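Local coordinates for endo-1,3-beta-glucanase, family GH16 (Zobellia galactanivorans, PDB 4BPZ), which probably hydrolyses internal beta-1,3-glucosidic bonds of laminarin as a marine laminarinase, through the calcium-binding glycoside hydrolase family 16 module described here, at residues 84-89 / 223-228; 111-117 / 142-148; 160-166 / 214-218. The protein carries 1 engineered substitution. All blocks are in the same frame, centred on the assembly; numbering follows the deposited sequence. Where two conformers were deposited one is given.

Contact 1: 84-89 / 223-228; sequences SARLNS and YLLLNI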
loop_
_atom_site.group_PDB
_atom_site.type_symbol
_atom_site.label_atom_id
_atom_site.label_comp_id
_atom_site.label_asym_id
_atom_site.label_seq_id
_atom_site.Cartn_x
_atom_site.Cartn_y
_atom_site.Cartn_z
ATOM N N SER A 84 7.372 -8.744 -8.138
ATOM C CA SER A 84 6.729 -7.448 -8.061
ATOM C C SER A 84 7.625 -6.544 -7.189
ATOM O O SER A 84 8.771 -6.906 -6.908
ATOM C CB SER A 84 5.316 -7.619 -7.525
ATOM O OG SER A 84 4.608 -6.428 -7.580
ATOM N N ALA A 85 7.079 -5.407 -6.772
ATOM C CA ALA A 85 7.796 -4.530 -5.838
ATOM C C ALA A 85 6.837 -4.110 -4.741
ATOM O O ALA A 85 5.620 -4.013 -4.918
ATOM C CB ALA A 85 8.374 -3.320 -6.530
ATOM N N ARG A 86 7.461 -3.856 -3.579
ATOM C CA ARG A 86 6.774 -3.407 -2.350
ATOM C C ARG A 86 7.643 -2.247 -1.772
ATOM O O ARG A 86 8.714 -2.528 -1.218
ATOM C CB ARG A 86 6.604 -4.564 -1.347
ATOM C CG ARG A 86 5.973 -4.174 -0.039
ATOM C CD ARG A 86 5.559 -5.437 0.682
ATOM N NE ARG A 86 5.136 -5.168 2.088
ATOM C CZ ARG A 86 4.138 -5.804 2.694
ATOM N NH1 ARG A 86 3.261 -6.533 2.048
ATOM N NH2 ARG A 86 3.996 -5.612 4.027
ATOM N N LEU A 87 7.181 -1.050 -1.925
ATOM C CA LEU A 87 7.883 0.171 -1.472
ATOM C C LEU A 87 7.313 0.603 -0.139
ATOM O O LEU A 87 6.129 0.378 0.149
ATOM C CB LEU A 87 7.697 1.298 -2.436
ATOM C CG LEU A 87 8.124 1.073 -3.867
ATOM C CD1 LEU A 87 7.896 2.333 -4.704
ATOM C CD2 LEU A 87 9.544 0.627 -3.947
ATOM N N ASN A 88 8.175 1.170 0.704
ATOM C CA ASN A 88 7.743 1.825 1.962
ATOM C C ASN A 88 8.264 3.219 1.954
ATOM O O ASN A 88 9.447 3.436 1.553
ATOM C CB ASN A 88 8.329 1.123 3.206
ATOM C CG ASN A 88 7.956 -0.328 3.400
ATOM O OD1 ASN A 88 7.113 -0.935 2.677
ATOM N ND2 ASN A 88 8.513 -0.920 4.364
ATOM N N SER A 89 7.486 4.200 2.367
ATOM C CA SER A 89 8.059 5.552 2.499
ATOM C C SER A 89 9.087 5.577 3.625
ATOM O O SER A 89 8.904 4.994 4.697
ATOM C CB SER A 89 6.958 6.573 2.792
ATOM O OG SER A 89 6.228 6.350 3.991
ATOM N N TYR A 223 3.816 4.718 8.315
ATOM C CA TYR A 223 4.457 4.877 7.027
ATOM C C TYR A 223 3.603 4.322 5.923
ATOM O O TYR A 223 2.705 3.496 6.159
ATOM C CB TYR A 223 5.885 4.295 6.999
ATOM C CG TYR A 223 5.969 2.844 7.305
ATOM C CD1 TYR A 223 5.842 1.855 6.293
ATOM C CD2 TYR A 223 6.148 2.385 8.627
ATOM C CE1 TYR A 223 5.930 0.519 6.588
ATOM C CE2 TYR A 223 6.237 1.044 8.927
ATOM C CZ TYR A 223 6.161 0.116 7.895
ATOM O OH TYR A 223 6.296 -1.219 8.219
ATOM N N LEU A 224 3.850 4.769 4.705
ATOM C CA LEU A 224 3.074 4.390 3.525
ATOM C C LEU A 224 3.721 3.190 2.825
ATOM O O LEU A 224 4.962 3.067 2.759
ATOM C CB LEU A 224 3.051 5.556 2.527
ATOM C CG LEU A 224 2.102 5.452 1.335
ATOM C CD1 LEU A 224 0.645 5.585 1.827
ATOM C CD2 LEU A 224 2.411 6.595 0.348
ATOM N N LEU A 225 2.880 2.293 2.283
ATOM C CA LEU A 225 3.276 1.203 1.467
ATOM C C LEU A 225 2.597 1.259 0.109
ATOM O O LEU A 225 1.406 1.613 0.036
ATOM C CB LEU A 225 2.960 -0.157 2.122
ATOM C CG LEU A 225 3.640 -0.455 3.490
ATOM C CD1 LEU A 225 2.790 -0.001 4.656
ATOM C CD2 LEU A 225 4.002 -1.906 3.621
ATOM N N LEU A 226 3.313 0.828 -0.935
ATOM C CA LEU A 226 2.778 0.734 -2.303
ATOM C C LEU A 226 3.236 -0.593 -2.856
ATOM O O LEU A 226 4.440 -0.890 -2.807
ATOM C CB LEU A 226 3.411 1.829 -3.195
ATOM C CG LEU A 226 3.120 3.235 -2.726
ATOM C CD1 LEU A 226 4.046 4.191 -3.547
ATOM C CD2 LEU A 226 1.677 3.629 -2.834
ATOM N N ASN A 227 2.331 -1.397 -3.405
ATOM C CA ASN A 227 2.750 -2.726 -3.865
ATOM C C ASN A 227 1.740 -3.288 -4.869
ATOM O O ASN A 227 0.593 -2.825 -4.914
ATOM C CB ASN A 227 2.943 -3.709 -2.705
ATOM C CG ASN A 227 1.661 -4.035 -1.998
ATOM O OD1 ASN A 227 1.165 -3.201 -1.235
ATOM N ND2 ASN A 227 1.044 -5.159 -2.314
ATOM N N ILE A 228 2.141 -4.323 -5.595
ATOM C CA ILE A 228 1.171 -5.253 -6.261
ATOM C C ILE A 228 1.450 -6.634 -5.745
ATOM O O ILE A 228 2.517 -7.175 -6.060
ATOM C CB ILE A 228 1.238 -5.255 -7.801
ATOM C CG1 ILE A 228 1.219 -3.875 -8.458
ATOM C CG2 ILE A 228 0.078 -6.133 -8.305
ATOM C CD1 ILE A 228 1.527 -3.969 -9.952
#
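Leu87 lays its side chain beside that of Leu226, CB to CB 4.4 Å, on the face that packs on Leu64, Ile66 and Trp30. The pair sits at the middle of an antiparallel ladder: Leu87 N donates to Leu226 O at 2.9 Å, and Leu226 N returns the bond to Leu87 O at 3.1 Å. Ser89 N meets Leu224 O at 2.8 Å, but the reverse bond runs from Leu224 N to the side-chain Ser89 OG at 2.9 Å. At the opposite end Ser84 OG bonds to Ile228 O at 2.7 Å, so a serine hydroxyl flanks the three paired residues on either side. On the other face, Arg86 CB lies 4.0 Å from Asn227 CB; the guanidinium forms a salt bridge with Glu123, and the Asn227 amide accepts from Trp115. Apolar on one face and mixed on the other, which includes Leu225, the pairing is that of a concave-sheet floor in a GH16 beta-jelly roll, with Arg86 in the glucan-binding cleft.

Contact 2: 111-117 / 142-148; sequences WPAIWTL and SIDILEQ. Engineered in segment 142-148: Ser142 (natural residue Glu). With GLC (alpha-D-glucopyranose), chain C.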
loop_
_atom_site.group_PDB
_atom_site.type_symbol
_atom_site.label_atom_id
_atom_site.label_comp_id
_atom_site.label_asym_id
_atom_site.label_seq_id
_atom_site.Cartn_x
_atom_site.Cartn_y
_atom_site.Cartn_z
ATOM N N TRP A 111 -3.348 -7.675 -7.184
ATOM C CA TRP A 111 -3.839 -7.138 -5.915
ATOM C C TRP A 111 -3.028 -5.905 -5.583
ATOM O O TRP A 111 -2.061 -5.991 -4.758
ATOM C CB TRP A 111 -3.785 -8.237 -4.856
ATOM C CG TRP A 111 -4.211 -7.861 -3.474
ATOM C CD1 TRP A 111 -4.793 -6.687 -3.037
ATOM C CD2 TRP A 111 -4.062 -8.713 -2.326
ATOM N NE1 TRP A 111 -5.006 -6.761 -1.649
ATOM C CE2 TRP A 111 -4.550 -7.982 -1.229
ATOM C CE3 TRP A 111 -3.595 -10.005 -2.139
ATOM C CZ2 TRP A 111 -4.583 -8.531 0.050
ATOM C CZ3 TRP A 111 -3.634 -10.573 -0.851
ATOM C CH2 TRP A 111 -4.140 -9.833 0.217
ATOM N N PRO A 112 -3.308 -4.781 -6.150
ATOM C CA PRO A 112 -2.567 -3.546 -5.818
ATOM C C PRO A 112 -3.055 -2.989 -4.491
ATOM O O PRO A 112 -4.204 -3.192 -4.090
ATOM C CB PRO A 112 -2.991 -2.567 -6.957
ATOM C CG PRO A 112 -4.448 -2.992 -7.232
ATOM C CD PRO A 112 -4.413 -4.523 -7.152
ATOM N N ALA A 113 -2.175 -2.221 -3.830
ATOM C CA ALA A 113 -2.560 -1.577 -2.601
ATOM C C ALA A 113 -1.748 -0.307 -2.360
ATOM O O ALA A 113 -0.565 -0.219 -2.710
ATOM C CB ALA A 113 -2.385 -2.507 -1.415
ATOM N N ILE A 114 -2.432 0.644 -1.727
ATOM C CA ILE A 114 -1.871 1.891 -1.164
ATOM C C ILE A 114 -2.296 1.803 0.309
ATOM O O ILE A 114 -3.516 1.813 0.569
ATOM C CB ILE A 114 -2.453 3.116 -1.796
ATOM C CG1 ILE A 114 -2.249 3.122 -3.336
ATOM C CG2 ILE A 114 -1.841 4.386 -1.163
ATOM C CD1 ILE A 114 -3.062 4.177 -4.070
ATOM N N TRP A 115 -1.376 1.743 1.256
ATOM C CA TRP A 115 -1.835 1.473 2.626
ATOM C C TRP A 115 -0.755 1.913 3.585
ATOM O O TRP A 115 0.290 2.401 3.180
ATOM C CB TRP A 115 -2.209 -0.009 2.766
ATOM C CG TRP A 115 -1.116 -0.995 2.456
ATOM C CD1 TRP A 115 -0.495 -1.251 1.269
ATOM C CD2 TRP A 115 -0.607 -1.993 3.360
ATOM N NE1 TRP A 115 0.351 -2.317 1.358
ATOM C CE2 TRP A 115 0.290 -2.781 2.632
ATOM C CE3 TRP A 115 -0.850 -2.310 4.719
ATOM C CZ2 TRP A 115 0.927 -3.936 3.175
ATOM C CZ3 TRP A 115 -0.235 -3.410 5.268
ATOM C CH2 TRP A 115 0.651 -4.233 4.530
ATOM N N THR A 116 -1.050 1.805 4.858
ATOM C CA THR A 116 -0.113 2.227 5.923
ATOM C C THR A 116 0.041 1.106 6.941
ATOM O O THR A 116 -0.838 0.291 7.141
ATOM C CB THR A 116 -0.587 3.501 6.656
ATOM O OG1 THR A 116 -1.609 3.170 7.611
ATOM C CG2 THR A 116 -1.040 4.620 5.726
ATOM N N LEU A 117 1.186 1.179 7.606
ATOM C CA LEU A 117 1.431 0.407 8.817
ATOM C C LEU A 117 1.918 1.384 9.884
ATOM O O LEU A 117 2.706 2.307 9.592
ATOM C CB LEU A 117 2.486 -0.675 8.619
ATOM C CG LEU A 117 2.054 -1.958 7.915
ATOM C CD1 LEU A 117 3.192 -2.807 7.472
ATOM C CD2 LEU A 117 1.066 -2.687 8.823
ATOM N N SER A 142 -3.154 -0.504 10.852
ATOM C CA SER A 142 -2.993 -0.268 9.451
ATOM C C SER A 142 -4.224 0.332 8.844
ATOM O O SER A 142 -5.353 0.084 9.307
ATOM C CB SER A 142 -2.921 -1.636 8.963
ATOM O OG SER A 142 -2.761 -1.636 7.548
ATOM N N ILE A 143 -4.000 1.201 7.860
ATOM C CA ILE A 143 -5.038 1.825 7.083
ATOM C C ILE A 143 -4.892 1.455 5.619
ATOM O O ILE A 143 -3.824 1.672 5.014
ATOM C CB ILE A 143 -4.951 3.306 7.174
ATOM C CG1 ILE A 143 -4.968 3.774 8.642
ATOM C CG2 ILE A 143 -6.087 4.038 6.381
ATOM C CD1 ILE A 143 -4.683 5.227 8.867
ATOM N N ASP A 144 -5.946 0.896 5.026
ATOM C CA ASP A 144 -5.933 0.698 3.563
ATOM C C ASP A 144 -6.469 1.990 3.028
ATOM O O ASP A 144 -7.535 2.471 3.510
ATOM C CB ASP A 144 -6.671 -0.670 3.169
ATOM C CG ASP A 144 -5.855 -1.846 3.788
ATOM O OD1 ASP A 144 -4.769 -2.232 2.953
ATOM O OD2 ASP A 144 -6.330 -2.683 4.444
ATOM N N ILE A 145 -5.750 2.658 2.145
ATOM C CA ILE A 145 -6.279 3.765 1.342
ATOM C C ILE A 145 -6.885 3.229 0.054
ATOM O O ILE A 145 -7.919 3.714 -0.390
ATOM C CB ILE A 145 -5.172 4.777 1.096
ATOM C CG1 ILE A 145 -4.582 5.240 2.439
ATOM C CG2 ILE A 145 -5.729 5.923 0.255
ATOM C CD1 ILE A 145 -3.421 6.207 2.277
ATOM N N LEU A 146 -6.278 2.217 -0.542
ATOM C CA LEU A 146 -6.831 1.579 -1.731
ATOM C C LEU A 146 -6.376 0.163 -1.740
ATOM O O LEU A 146 -5.182 -0.149 -1.548
ATOM C CB LEU A 146 -6.233 2.298 -2.976
ATOM C CG LEU A 146 -6.542 1.736 -4.384
ATOM C CD1 LEU A 146 -5.641 0.631 -4.801
ATOM C CD2 LEU A 146 -8.078 1.477 -4.556
ATOM N N GLU A 147 -7.305 -0.816 -1.952
ATOM C CA GLU A 147 -6.982 -2.111 -2.478
ATOM C C GLU A 147 -7.954 -2.429 -3.601
ATOM O O GLU A 147 -9.095 -1.951 -3.602
ATOM C CB GLU A 147 -7.102 -3.201 -1.440
ATOM C CG GLU A 147 -6.230 -3.042 -0.213
ATOM C CD GLU A 147 -6.450 -4.172 0.795
ATOM O OE1 GLU A 147 -5.960 -5.299 0.631
ATOM O OE2 GLU A 147 -7.256 -3.975 1.800
ATOM N N GLN A 148 -7.511 -3.243 -4.567
ATOM C CA GLN A 148 -8.464 -3.921 -5.437
ATOM C C GLN A 148 -8.189 -5.370 -5.397
ATOM O O GLN A 148 -7.009 -5.783 -5.358
ATOM C CB GLN A 148 -8.404 -3.420 -6.890
ATOM C CG GLN A 148 -9.063 -2.125 -7.215
ATOM C CD GLN A 148 -9.414 -2.058 -8.669
ATOM O OE1 GLN A 148 -8.553 -2.227 -9.582
ATOM N NE2 GLN A 148 -10.628 -1.697 -8.924
HETATM C C1 GLC C . -4.368 -5.007 4.225
HETATM C C2 GLC C . -4.045 -6.434 4.785
HETATM C C3 GLC C . -2.565 -6.706 4.478
HETATM C C4 GLC C . -2.292 -6.559 3.045
HETATM C C5 GLC C . -2.528 -5.095 2.761
HETATM C C6 GLC C . -2.286 -4.703 1.321
HETATM O O1 GLC C . -3.889 -3.966 5.048
HETATM O O2 GLC C . -4.337 -6.410 6.159
HETATM O O3 GLC C . -2.233 -8.088 4.925
HETATM O O4 GLC C . -0.935 -6.948 2.757
HETATM O O5 GLC C . -3.922 -4.816 3.023
HETATM O O6 GLC C . -3.129 -5.417 0.424
#
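The glucan-binding cleft takes part of its lining from strand 111-117 and the short strands 142-144 and 146-147, which pair antiparallel with it on either side of a classic beta bulge. Ile114 O accepts from both Ile145 N, at 2.9 Å, and Leu146 N, at 3.0 Å, while Ile114 N donates to Leu146 O at 2.9 Å. The extra residue shifts the register by one, yet Asp144 and Glu147 stay on the face that carries Ala113 and Trp115. Ile114 CD1 packs 3.8 Å from Leu146 CB on the reverse side. Trp111 NE1 holds Glu147 OE1 at 2.9 Å, and this carboxylate oxygen also accepts from GLC O6 at 2.8 Å. GLC O1 donates to Asp144 OD2 at 2.8 Å, and GLC C6 lies over one face of Trp115, 3.5 Å from its CE2. The engineered Ser142, natively a glutamate, bonds through OG to Thr116 O at 2.8 Å and stands 3.6 Å from GLC O1. In GH16 enzymes the acids of an ExDxxE signature serve catalysis, and the native sequence fits it. Carboxylates gathered on one face beside a tryptophan face thus combine polar recognition of the sugar with probable acid-base chemistry, while the serine lacks the native carboxylate.

Contact 3: 160-166 / 214-218; sequences FHWSDLN and QNTPY. With GLC (alpha-D-glucopyranose), chain C.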
loop_
_atom_site.group_PDB
_atom_site.type_symbol
_atom_site.label_atom_id
_atom_site.label_comp_id
_atom_site.label_asym_id
_atom_site.label_seq_id
_atom_site.Cartn_x
_atom_site.Cartn_y
_atom_site.Cartn_z
ATOM N N PHE A 160 -9.635 -0.935 7.484
ATOM C CA PHE A 160 -8.809 -0.735 8.651
ATOM C C PHE A 160 -8.577 -2.041 9.355
ATOM O O PHE A 160 -9.533 -2.836 9.479
ATOM C CB PHE A 160 -9.527 0.283 9.602
ATOM C CG PHE A 160 -9.738 1.628 9.008
ATOM C CD1 PHE A 160 -10.811 1.947 8.182
ATOM C CD2 PHE A 160 -8.762 2.656 9.248
ATOM C CE1 PHE A 160 -10.941 3.213 7.617
ATOM C CE2 PHE A 160 -8.921 3.893 8.705
ATOM C CZ PHE A 160 -9.990 4.202 7.880
ATOM N N HIS A 161 -7.381 -2.231 9.836
ATOM C CA HIS A 161 -7.012 -3.460 10.587
ATOM C C HIS A 161 -6.260 -3.046 11.819
ATOM O O HIS A 161 -5.228 -2.330 11.691
ATOM C CB HIS A 161 -6.136 -4.391 9.763
ATOM C CG HIS A 161 -6.693 -4.829 8.450
ATOM N ND1 HIS A 161 -6.727 -4.083 7.283
ATOM C CD2 HIS A 161 -7.406 -5.957 8.176
ATOM C CE1 HIS A 161 -7.347 -4.802 6.328
ATOM N NE2 HIS A 161 -7.735 -5.917 6.860
ATOM N N TRP A 162 -6.709 -3.459 13.007
ATOM C CA TRP A 162 -6.036 -3.040 14.215
ATOM C C TRP A 162 -6.464 -3.899 15.348
ATOM O O TRP A 162 -7.439 -4.671 15.259
ATOM C CB TRP A 162 -6.279 -1.586 14.557
ATOM C CG TRP A 162 -7.601 -1.261 15.142
ATOM C CD1 TRP A 162 -7.841 -1.016 16.521
ATOM C CD2 TRP A 162 -8.883 -1.102 14.474
ATOM N NE1 TRP A 162 -9.135 -0.668 16.678
ATOM C CE2 TRP A 162 -9.828 -0.663 15.489
ATOM C CE3 TRP A 162 -9.300 -1.241 13.168
ATOM C CZ2 TRP A 162 -11.186 -0.499 15.229
ATOM C CZ3 TRP A 162 -10.646 -1.051 12.857
ATOM C CH2 TRP A 162 -11.602 -0.728 13.928
ATOM N N SER A 163 -5.721 -3.894 16.430
ATOM C CA SER A 163 -6.241 -4.372 17.715
ATOM C C SER A 163 -6.266 -3.206 18.672
ATOM O O SER A 163 -5.421 -2.308 18.586
ATOM C CB SER A 163 -5.486 -5.572 18.279
ATOM O OG SER A 163 -4.107 -5.353 18.374
ATOM N N ASP A 164 -7.309 -3.147 19.487
ATOM C CA ASP A 164 -7.444 -2.104 20.493
ATOM C C ASP A 164 -6.224 -2.118 21.428
ATOM O O ASP A 164 -5.695 -3.198 21.726
ATOM C CB ASP A 164 -8.760 -2.255 21.221
ATOM C CG ASP A 164 -9.801 -1.280 20.679
ATOM O OD1 ASP A 164 -9.874 -0.787 19.458
ATOM O OD2 ASP A 164 -10.532 -0.996 21.580
ATOM N N LEU A 165 -5.761 -0.990 21.895
ATOM C CA LEU A 165 -4.579 -0.975 22.772
ATOM C C LEU A 165 -4.812 -1.696 24.056
ATOM O O LEU A 165 -3.885 -2.206 24.664
ATOM C CB LEU A 165 -4.171 0.481 23.074
ATOM C CG LEU A 165 -3.026 0.958 22.178
ATOM C CD1 LEU A 165 -3.717 0.702 20.896
ATOM C CD2 LEU A 165 -2.610 2.402 22.304
ATOM N N ASN A 166 -6.067 -1.729 24.472
ATOM C CA ASN A 166 -6.269 -2.316 25.768
ATOM C C ASN A 166 -6.809 -3.744 25.591
ATOM O O ASN A 166 -7.039 -4.358 26.572
ATOM C CB ASN A 166 -7.107 -1.419 26.621
ATOM C CG ASN A 166 -8.530 -1.378 26.165
ATOM O OD1 ASN A 166 -8.905 -2.075 25.181
ATOM N ND2 ASN A 166 -9.371 -0.570 26.890
ATOM N N GLN A 214 -8.068 7.173 21.483
ATOM C CA GLN A 214 -6.773 6.742 22.093
ATOM C C GLN A 214 -6.654 5.239 22.292
ATOM O O GLN A 214 -5.563 4.769 22.550
ATOM C CB GLN A 214 -6.520 7.526 23.376
ATOM C CG GLN A 214 -6.037 8.954 23.028
ATOM C CD GLN A 214 -4.563 8.955 22.488
ATOM O OE1 GLN A 214 -3.765 8.079 22.811
ATOM N NE2 GLN A 214 -4.256 9.841 21.584
ATOM N N ASN A 215 -7.748 4.494 22.230
ATOM C CA ASN A 215 -7.651 3.069 22.327
ATOM C C ASN A 215 -7.291 2.431 20.992
ATOM O O ASN A 215 -7.296 1.213 20.933
ATOM C CB ASN A 215 -8.978 2.508 22.841
ATOM C CG ASN A 215 -8.819 1.224 23.641
ATOM O OD1 ASN A 215 -9.751 0.454 23.712
ATOM N ND2 ASN A 215 -7.642 0.965 24.188
ATOM N N THR A 216 -7.017 3.208 19.914
ATOM C CA THR A 216 -6.621 2.646 18.602
ATOM C C THR A 216 -5.111 2.945 18.373
ATOM O O THR A 216 -4.629 3.872 18.938
ATOM C CB THR A 216 -7.247 3.495 17.369
ATOM O OG1 THR A 216 -6.541 4.751 17.145
ATOM C CG2 THR A 216 -8.609 3.707 17.415
ATOM N N PRO A 217 -4.427 2.228 17.500
ATOM C CA PRO A 217 -3.040 2.568 17.139
ATOM C C PRO A 217 -2.921 3.648 16.071
ATOM O O PRO A 217 -1.784 3.753 15.351
ATOM C CB PRO A 217 -2.476 1.220 16.693
ATOM C CG PRO A 217 -3.707 0.479 16.194
ATOM C CD PRO A 217 -4.869 0.904 17.009
ATOM N N TYR A 218 -3.835 4.564 16.011
ATOM C CA TYR A 218 -3.892 5.586 14.968
ATOM C C TYR A 218 -3.591 6.972 15.523
ATOM O O TYR A 218 -4.097 7.977 15.074
ATOM C CB TYR A 218 -5.230 5.584 14.243
ATOM C CG TYR A 218 -5.560 4.228 13.605
ATOM C CD1 TYR A 218 -4.783 3.740 12.581
ATOM C CD2 TYR A 218 -6.628 3.464 14.013
ATOM C CE1 TYR A 218 -5.088 2.536 11.956
ATOM C CE2 TYR A 218 -6.926 2.274 13.410
ATOM C CZ TYR A 218 -6.193 1.790 12.389
ATOM O OH TYR A 218 -6.539 0.623 11.733
HETATM C C1 GLC C . -4.368 -5.007 4.225
HETATM C C2 GLC C . -4.045 -6.434 4.785
HETATM C C3 GLC C . -2.565 -6.706 4.478
HETATM C C4 GLC C . -2.292 -6.559 3.045
HETATM C C5 GLC C . -2.528 -5.095 2.761
HETATM C C6 GLC C . -2.286 -4.703 1.321
HETATM O O1 GLC C . -3.889 -3.966 5.048
HETATM O O2 GLC C . -4.337 -6.410 6.159
HETATM O O3 GLC C . -2.233 -8.088 4.925
HETATM O O4 GLC C . -0.935 -6.948 2.757
HETATM O O5 GLC C . -3.922 -4.816 3.023
HETATM O O6 GLC C . -3.129 -5.417 0.424
#
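Trp162 occupies the apolar centre, presenting the face of its indole to the edge of Tyr218 in a T-shaped stack: the tyrosine ring and the five-membered ring have centroids 5.5 Å apart and planes at 65°. Pro217 closes in as well, its CD 3.6 Å from Trp162 CD1, and Phe160 CD2 reaches Tyr218 CZ at 4.1 Å. Beyond the aromatics, Leu165 CD1 lies 4.1 Å from Pro217 CD, extending the apolar surface toward solvent. The loop 214-218 is shaped by an ST turn, in which Tyr218 N donates to Thr216 OG1 at 2.9 Å, a local bend that ends at the tyrosine entering the cluster. Tyr218 OH bonds to the backbone oxygen of Ser142 on the neighbouring strand. At the polar edge, Trp162 NE1 donates to Asp164 OD1 at 2.9 Å, and a backbone bond from Leu165 N to Asn215 O, 2.9 Å, ties the loop that follows the strand to the loop 214-218. The CA-to-CB bond of His161 points away from this loop, and its ring, part of the glucan pocket, has CE1 3.4 Å from GLC O2. The chemistry is therefore divided along one strand: alternate residues Phe160 and Trp162 bury aromatic surface against the loop before strand 222-230, while the histidine between them faces the sugar.

A general principle emerges from comparing the three: one sheet can carry regular pairing, ligand chemistry and loop attachment in turn. Contacts 1 and 2 are wholly buried, with centres 9 Å apart, and touch because strands 222-230 and 110-118 are neighbours; Leu225 N lies 2.7 Å from Trp115 O, a probable hydrogen bond. Contact 3, its centre about 17 Å from that of contact 2, reaches the surface, but touches contact 2 where strand 155-163 runs beside strand 142-144. Contact 1 relies mainly on a backbone ladder, contact 2 adds a bulge and sugar-facing carboxylates, and contact 3 has one backbone bond across its segments and depends more on aromatic packing.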